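PDB 5HPZ: water-soluble chlorophyll protein from Brassicaceae, which binds chlorophyll as a water-soluble tetramer and may also inhibit endopeptidases. Local coordinates for residues L43-P51 with P150-I158. Sequence-based numbering, arbitrary orientation.
Sequences LGITQTLLP and PWLGAPQLI. With 68G (13'2-hydroxyl-Chlorophyll a), chain C.
L49 lies over the type I' turn W151–A154 of this beta-trefoil chain: its CG meets A154 CB at 3.7 Å, while its CD1 touches L152 CB at 3.8 Å. With CG anti to the carbonyl carbon (chi1 -73°), the isobutyl group drops onto the turn. Beyond it, strands 44-47 and 155-158 run roughly antiparallel (135°) and share a single bridge, T46 with Q156. Two nearly straight bonds flank that bridge: L157 N to I45 O (2.9 Å, 175°) and Q47 N to P155 O (2.8 Å). The extended Q47 side chain lays OE1 3.5 Å from P155 CG, and its NE2 bonds S25 and G28. The chlorophyll lies along one side of the contact, touching W151 and L152 as well as L43 and T48-L50. The W151 indole has macrocycle atom C3A 3.9 Å above the centre of one face, and its NE1 donates to A34 O, a bond that probably helps hold the ring's orientation. Replacing W151 by alanine is likely to leave A34 O without this donor and the C3A and CMA side of the pigment without its indole cover. L43 adds a further apolar contact, and its CD2 sits 3.7 Å from CAB of the chlorophyll.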
loop_
_atom_site.group_PDB
_atom_site.type_symbol
_atom_site.label_atom_id
_atom_site.label_comp_id
_atom_site.label_asym_id
_atom_site.label_seq_id
_atom_site.Cartn_x
_atom_site.Cartn_y
_atom_site.Cartn_z
ATOM N N LEU A 43 12.917 -4.994 -5.877
ATOM C CA LEU A 43 12.921 -3.636 -5.435
ATOM C C LEU A 43 13.922 -2.806 -6.216
ATOM O O LEU A 43 14.961 -3.330 -6.731
ATOM C CB LEU A 43 13.334 -3.580 -3.975
ATOM C CG LEU A 43 12.377 -4.276 -3.023
ATOM C CD1 LEU A 43 12.992 -4.215 -1.649
ATOM C CD2 LEU A 43 10.989 -3.595 -3.007
ATOM N N GLY A 44 13.639 -1.499 -6.277
ATOM C CA GLY A 44 14.553 -0.549 -6.881
ATOM C C GLY A 44 15.316 0.128 -5.790
ATOM O O GLY A 44 15.145 -0.186 -4.602
ATOM N N ILE A 45 16.127 1.100 -6.185
ATOM C CA ILE A 45 16.891 1.901 -5.294
ATOM C C ILE A 45 16.630 3.383 -5.566
ATOM O O ILE A 45 16.696 3.831 -6.710
ATOM C CB ILE A 45 18.396 1.614 -5.435
ATOM C CG1 ILE A 45 18.652 0.113 -5.351
ATOM C CG2 ILE A 45 19.137 2.391 -4.369
ATOM C CD1 ILE A 45 20.092 -0.287 -5.619
ATOM N N THR A 46 16.234 4.121 -4.532
ATOM C CA THR A 46 15.997 5.560 -4.668
ATOM C C THR A 46 16.769 6.323 -3.655
ATOM O O THR A 46 17.223 5.755 -2.644
ATOM C CB THR A 46 14.526 5.995 -4.503
ATOM O OG1 THR A 46 14.023 5.653 -3.182
ATOM C CG2 THR A 46 13.689 5.399 -5.583
ATOM N N GLN A 47 16.921 7.615 -3.923
ATOM C CA GLN A 47 17.384 8.513 -2.868
ATOM C C GLN A 47 16.174 9.028 -2.088
ATOM O O GLN A 47 15.252 9.566 -2.633
ATOM C CB GLN A 47 18.171 9.683 -3.475
ATOM C CG GLN A 47 18.560 10.667 -2.381
ATOM C CD GLN A 47 18.980 12.034 -2.850
ATOM O OE1 GLN A 47 18.821 12.395 -4.033
ATOM N NE2 GLN A 47 19.524 12.839 -1.897
ATOM N N THR A 48 16.197 8.933 -0.779
ATOM C CA THR A 48 15.122 9.496 -0.062
ATOM C C THR A 48 15.191 11.052 -0.112
ATOM O O THR A 48 16.242 11.638 -0.183
ATOM C CB THR A 48 15.050 8.940 1.362
ATOM O OG1 THR A 48 13.888 9.480 1.989
ATOM C CG2 THR A 48 16.231 9.311 2.122
ATOM N N LEU A 49 14.026 11.672 -0.115
ATOM C CA LEU A 49 13.859 13.121 -0.126
ATOM C C LEU A 49 13.971 13.709 1.258
ATOM O O LEU A 49 14.089 14.919 1.433
ATOM C CB LEU A 49 12.478 13.452 -0.690
ATOM C CG LEU A 49 12.257 13.265 -2.190
ATOM C CD1 LEU A 49 10.796 13.494 -2.527
ATOM C CD2 LEU A 49 13.206 14.181 -3.005
ATOM N N LEU A 50 13.906 12.833 2.250
ATOM C CA LEU A 50 13.900 13.255 3.635
ATOM C C LEU A 50 15.308 13.575 4.091
ATOM O O LEU A 50 16.189 12.723 4.075
ATOM C CB LEU A 50 13.300 12.142 4.509
ATOM C CG LEU A 50 11.803 11.843 4.285
ATOM C CD1 LEU A 50 11.300 10.941 5.410
ATOM C CD2 LEU A 50 10.934 13.106 4.179
ATOM N N PRO A 51 15.532 14.798 4.525
ATOM C CA PRO A 51 16.907 15.274 4.741
ATOM C C PRO A 51 17.812 14.548 5.758
ATOM O O PRO A 51 19.015 14.388 5.534
ATOM C CB PRO A 51 16.709 16.734 5.182
ATOM C CG PRO A 51 15.261 16.925 5.403
ATOM C CD PRO A 51 14.538 15.876 4.607
ATOM N N PRO A 150 9.153 7.178 -8.900
ATOM C CA PRO A 150 7.739 7.136 -8.577
ATOM C C PRO A 150 7.326 7.657 -7.185
ATOM O O PRO A 150 6.139 7.809 -6.948
ATOM C CB PRO A 150 7.396 5.630 -8.717
ATOM C CG PRO A 150 8.663 4.942 -8.518
ATOM C CD PRO A 150 9.752 5.837 -8.965
ATOM N N TRP A 151 8.273 7.907 -6.284
ATOM C CA TRP A 151 7.927 8.397 -4.949
ATOM C C TRP A 151 8.117 9.894 -4.898
ATOM O O TRP A 151 9.187 10.379 -4.543
ATOM C CB TRP A 151 8.814 7.718 -3.857
ATOM C CG TRP A 151 8.538 6.277 -3.787
ATOM C CD1 TRP A 151 9.191 5.282 -4.463
ATOM C CD2 TRP A 151 7.468 5.644 -3.074
ATOM N NE1 TRP A 151 8.587 4.066 -4.216
ATOM C CE2 TRP A 151 7.550 4.260 -3.339
ATOM C CE3 TRP A 151 6.487 6.101 -2.210
ATOM C CZ2 TRP A 151 6.657 3.347 -2.803
ATOM C CZ3 TRP A 151 5.600 5.199 -1.685
ATOM C CH2 TRP A 151 5.704 3.823 -1.966
ATOM N N LEU A 152 7.064 10.642 -5.195
ATOM C CA LEU A 152 7.147 12.114 -5.192
ATOM C C LEU A 152 8.292 12.645 -6.061
ATOM O O LEU A 152 8.907 13.679 -5.756
ATOM C CB LEU A 152 7.321 12.657 -3.758
ATOM C CG LEU A 152 6.255 12.325 -2.665
ATOM C CD1 LEU A 152 6.619 13.016 -1.341
ATOM C CD2 LEU A 152 4.811 12.693 -3.015
ATOM N N GLY A 153 8.618 11.919 -7.127
ATOM C CA GLY A 153 9.738 12.302 -7.994
ATOM C C GLY A 153 11.142 12.103 -7.414
ATOM O O GLY A 153 12.097 12.529 -8.018
ATOM N N ALA A 154 11.289 11.427 -6.282
ATOM C CA ALA A 154 12.654 11.160 -5.701
ATOM C C ALA A 154 13.578 10.469 -6.690
ATOM O O ALA A 154 13.113 9.668 -7.473
ATOM C CB ALA A 154 12.570 10.301 -4.452
ATOM N N PRO A 155 14.858 10.814 -6.684
ATOM C CA PRO A 155 15.733 10.227 -7.723
ATOM C C PRO A 155 15.835 8.687 -7.648
ATOM O O PRO A 155 16.080 8.144 -6.560
ATOM C CB PRO A 155 17.075 10.828 -7.412
ATOM C CG PRO A 155 16.740 12.150 -6.805
ATOM C CD PRO A 155 15.512 11.937 -5.985
ATOM N N GLN A 156 15.589 8.017 -8.763
ATOM C CA GLN A 156 15.687 6.575 -8.820
ATOM C C GLN A 156 16.951 6.207 -9.572
ATOM O O GLN A 156 17.242 6.827 -10.619
ATOM C CB GLN A 156 14.494 6.048 -9.556
ATOM C CG GLN A 156 14.621 4.601 -9.834
ATOM C CD GLN A 156 13.566 4.098 -10.755
ATOM O OE1 GLN A 156 12.523 4.705 -10.933
ATOM N NE2 GLN A 156 13.841 2.959 -11.354
ATOM N N LEU A 157 17.667 5.178 -9.102
ATOM C CA LEU A 157 18.906 4.793 -9.728
ATOM C C LEU A 157 18.657 4.028 -10.949
ATOM O O LEU A 157 17.892 3.074 -10.934
ATOM C CB LEU A 157 19.807 3.957 -8.826
ATOM C CG LEU A 157 20.750 4.742 -7.936
ATOM C CD1 LEU A 157 19.987 5.644 -6.945
ATOM C CD2 LEU A 157 21.664 3.797 -7.213
ATOM N N ILE A 158 19.374 4.423 -12.009
ATOM C CA ILE A 158 19.482 3.676 -13.258
ATOM C C ILE A 158 20.927 3.594 -13.744
ATOM O O ILE A 158 21.812 4.254 -13.226
ATOM C CB ILE A 158 18.684 4.358 -14.353
ATOM C CG1 ILE A 158 19.260 5.757 -14.581
ATOM C CG2 ILE A 158 17.197 4.335 -13.995
ATOM C CD1 ILE A 158 18.344 6.672 -15.337
HETATM C C1 68G C . 9.650 9.574 1.350
HETATM C C2 68G C . 8.662 9.387 2.509
HETATM C C3 68G C . 7.235 9.426 2.177
HETATM C C4 68G C . 6.944 9.709 0.739
HETATM C C5 68G C . 6.104 9.334 3.204
HETATM C C6 68G C . 5.863 7.936 3.677
HETATM C C7 68G C . 5.564 6.970 2.581
HETATM C C8 68G C . 4.910 5.791 3.272
HETATM C C9 68G C . 5.868 4.999 4.196
HETATM C C10 68G C . 4.442 4.835 2.206
HETATM C C11 68G C . 2.978 4.980 2.147
HETATM C C12 68G C . 2.594 3.857 1.193
HETATM C C13 68G C . 1.627 4.486 0.190
HETATM C C14 68G C . 0.409 5.126 0.912
HETATM C C15 68G C . 1.204 3.358 -0.775
HETATM C C16 68G C . 0.717 3.935 -2.101
HETATM C C17 68G C . 0.397 2.683 -2.902
HETATM C C18 68G C . -0.146 3.174 -4.200
HETATM C C19 68G C . 0.108 2.125 -5.256
HETATM C C20 68G C . -1.661 3.300 -4.024
HETATM O O2A 68G C . 9.518 8.576 0.281
HETATM C CGA 68G C . 10.753 8.480 -0.280
HETATM O O1A 68G C . 11.702 9.249 -0.060
HETATM C CBA 68G C . 10.930 7.295 -1.161
HETATM C CAA 68G C . 11.608 6.197 -0.278
HETATM C C2A 68G C . 10.656 5.586 0.806
HETATM C C3A 68G C . 9.621 4.791 0.124
HETATM C CMA 68G C . 8.371 5.018 0.918
HETATM C C4A 68G C . 9.984 3.378 0.268
HETATM C CHB 68G C . 9.327 2.329 -0.221
HETATM N NA 68G C . 11.026 3.344 1.066
HETATM C C1A 68G C . 11.399 4.562 1.483
HETATM C CHA 68G C . 12.387 4.723 2.380
HETATM C CBD 68G C . 12.856 5.902 3.057
HETATM C CGD 68G C . 11.791 6.591 3.771
HETATM O O1D 68G C . 11.619 7.830 3.685
HETATM O O2D 68G C . 10.972 5.829 4.529
HETATM C CED 68G C . 9.959 6.576 5.166
HETATM O O 68G C . 13.353 6.885 2.230
HETATM C CAD 68G C . 13.882 5.439 3.951
HETATM O OBD 68G C . 14.587 6.207 4.671
HETATM C C3D 68G C . 13.976 4.079 3.840
HETATM C C2D 68G C . 14.544 2.898 4.211
HETATM C CMD 68G C . 15.534 2.766 5.147
HETATM C C4D 68G C . 13.081 3.711 2.923
HETATM N ND 68G C . 13.052 2.402 2.741
HETATM C C1D 68G C . 13.981 1.864 3.552
HETATM C CHD 68G C . 14.250 0.505 3.650
HETATM C C4C 68G C . 13.657 -0.559 3.076
HETATM N NC 68G C . 12.678 -0.433 2.129
HETATM MG MG 68G C . 11.874 1.341 1.496
HETATM C C3C 68G C . 13.872 -1.905 3.204
HETATM C CAC 68G C . 14.865 -2.584 4.121
HETATM C CBC 68G C . 14.124 -2.648 5.501
HETATM C C2C 68G C . 13.024 -2.560 2.382
HETATM C CMC 68G C . 12.961 -3.905 2.264
HETATM C C1C 68G C . 12.267 -1.645 1.705
HETATM C CHC 68G C . 11.290 -1.815 0.802
HETATM C C4B 68G C . 10.354 -0.944 0.362
HETATM N NB 68G C . 10.526 0.385 0.371
HETATM C C1B 68G C . 9.441 0.983 -0.119
HETATM C C2B 68G C . 8.555 -0.004 -0.437
HETATM C CMB 68G C . 7.320 0.198 -0.961
HETATM C C3B 68G C . 9.148 -1.184 -0.189
HETATM C CAB 68G C . 8.714 -2.454 -0.283
HETATM C CBB 68G C . 7.632 -2.990 -1.196
HETATM O O HOH W 1 16.097 1.683 -9.319
#